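Local coordinates for protein Thiosulfate:glutathione sulfurtransferase (Homo sapiens, PDB 6BEV) that transfers sulfur from thiosulfate to glutathione, making the S-sulfanylglutathione that is a central intermediate in hydrogen sulfide metabolism, at residues S66-E69 and S70-M74. Numbering follows the deposited sequence.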
loop_
_atom_site.group_PDB
_atom_site.type_symbol
_atom_site.label_atom_id
_atom_site.label_comp_id
_atom_site.label_asym_id
_atom_site.label_seq_id
_atom_site.Cartn_x
_atom_site.Cartn_y
_atom_site.Cartn_z
ATOM N N SER A 66 -1.243 -7.428 9.282
ATOM C CA SER A 66 -2.082 -8.322 10.074
ATOM C C SER A 66 -3.565 -7.971 10.011
ATOM O O SER A 66 -4.401 -8.807 10.372
ATOM C CB SER A 66 -1.638 -8.299 11.533
ATOM O OG SER A 66 -1.709 -6.983 12.056
ATOM N N GLU A 67 -3.907 -6.755 9.587
ATOM C CA GLU A 67 -5.286 -6.322 9.383
ATOM C C GLU A 67 -5.743 -6.428 7.937
ATOM O O GLU A 67 -6.936 -6.271 7.674
ATOM C CB GLU A 67 -5.462 -4.854 9.797
ATOM C CG GLU A 67 -5.203 -4.571 11.260
ATOM C CD GLU A 67 -5.297 -3.093 11.619
ATOM O OE1 GLU A 67 -6.023 -2.325 10.936
ATOM O OE2 GLU A 67 -4.634 -2.696 12.599
ATOM N N LEU A 68 -4.831 -6.658 6.997
ATOM C CA LEU A 68 -5.146 -6.426 5.588
ATOM C C LEU A 68 -6.170 -7.414 5.047
ATOM O O LEU A 68 -7.020 -7.029 4.237
ATOM C CB LEU A 68 -3.867 -6.435 4.756
ATOM C CG LEU A 68 -4.033 -6.147 3.262
ATOM C CD1 LEU A 68 -4.660 -4.789 2.997
ATOM C CD2 LEU A 68 -2.704 -6.230 2.583
ATOM N N GLU A 69 -6.085 -8.685 5.424
ATOM C CA GLU A 69 -7.084 -9.643 4.969
ATOM C C GLU A 69 -8.479 -9.183 5.366
ATOM O O GLU A 69 -9.396 -9.136 4.537
ATOM C CB GLU A 69 -6.759 -11.009 5.565
ATOM C CG GLU A 69 -7.617 -12.126 5.095
ATOM C CD GLU A 69 -6.898 -13.445 5.237
ATOM O OE1 GLU A 69 -6.873 -14.211 4.261
ATOM O OE2 GLU A 69 -6.317 -13.693 6.319
ATOM N N SER A 70 -8.654 -8.823 6.634
ATOM C CA SER A 70 -9.962 -8.378 7.082
ATOM C C SER A 70 -10.375 -7.087 6.391
ATOM O O SER A 70 -11.552 -6.913 6.056
ATOM C CB SER A 70 -9.995 -8.255 8.604
ATOM O OG SER A 70 -9.161 -7.215 9.053
ATOM N N ALA A 71 -9.426 -6.173 6.151
ATOM C CA ALA A 71 -9.756 -4.935 5.443
ATOM C C ALA A 71 -10.258 -5.205 4.029
ATOM O O ALA A 71 -11.182 -4.537 3.551
ATOM C CB ALA A 71 -8.531 -4.014 5.393
ATOM N N LEU A 72 -9.619 -6.128 3.318
ATOM C CA LEU A 72 -10.040 -6.430 1.958
ATOM C C LEU A 72 -11.307 -7.270 1.920
ATOM O O LEU A 72 -11.988 -7.283 0.894
ATOM C CB LEU A 72 -8.905 -7.106 1.184
ATOM C CG LEU A 72 -7.658 -6.245 1.010
ATOM C CD1 LEU A 72 -6.568 -7.044 0.302
ATOM C CD2 LEU A 72 -7.950 -4.954 0.242
ATOM N N GLN A 73 -11.645 -7.954 3.010
ATOM C CA GLN A 73 -12.859 -8.763 3.060
ATOM C C GLN A 73 -14.062 -7.994 3.568
ATOM O O GLN A 73 -15.200 -8.400 3.288
ATOM C CB GLN A 73 -12.650 -9.981 3.969
ATOM C CG GLN A 73 -11.611 -10.970 3.486
ATOM C CD GLN A 73 -12.141 -11.991 2.491
ATOM O OE1 GLN A 73 -13.227 -11.839 1.901
ATOM N NE2 GLN A 73 -11.380 -13.049 2.298
ATOM N N MET A 74 -13.870 -6.929 4.338
ATOM C CA MET A 74 -15.002 -6.304 4.999
ATOM C C MET A 74 -15.803 -5.456 4.019
ATOM O O MET A 74 -15.334 -5.065 2.949
ATOM C CB MET A 74 -14.554 -5.483 6.213
ATOM C CG MET A 74 -13.714 -4.256 5.889
ATOM S SD MET A 74 -13.297 -3.226 7.318
ATOM C CE MET A 74 -12.135 -4.265 8.269
HETATM O O HOH W 1 -6.864 -9.265 9.095
#
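Glu67 O is gripped twice within one turn of helix 65-73: Ala71 N reaches it at 2.9 Å, and Ser70 OG at 2.8 Å. In one of the two modelled conformers of Ser70, a chi1 of 67° sets OG between the backbone N and the carbonyl carbon, facing the turn before it, and the hydroxyl donates from a position tilted 31° off the carbonyl plane. Two more i to i+4 bonds follow, Leu72 N to Leu68 O and a more bent one, Gln73 N to Glu69 O. Where the 66-to-70 rung would fall, a water stands in, giving a hydrogen to Ser66 O at 2.8 Å and accepting one from Ser70 N at 3.1 Å.

The apolar part is carried by two leucines one turn apart. Leu68 CD1 lies 3.9 Å from Leu72 CG, which is also 3.4 Å from Leu68 O. Cutting Leu72 back to an alanine is likely to leave a gap beside Leu68 CD1 and strip Ala112 and Tyr117 of their partner. On the more exposed side, Gln73 CG rests 3.1 Å from Glu69 O.

The Glu67 carboxylate is held at both oxygens, OE2 by a salt bridge to Arg49 and OE1 by a hydrogen bond with Tyr83. Within this rhodanese domain, Leu68 and Leu72 pack against helix 103-114, while Ala71 meets Phe79 and Tyr83 of helix 76-83; helix 65-73, which follows edge strand 61-62 in the chain, touches both helices.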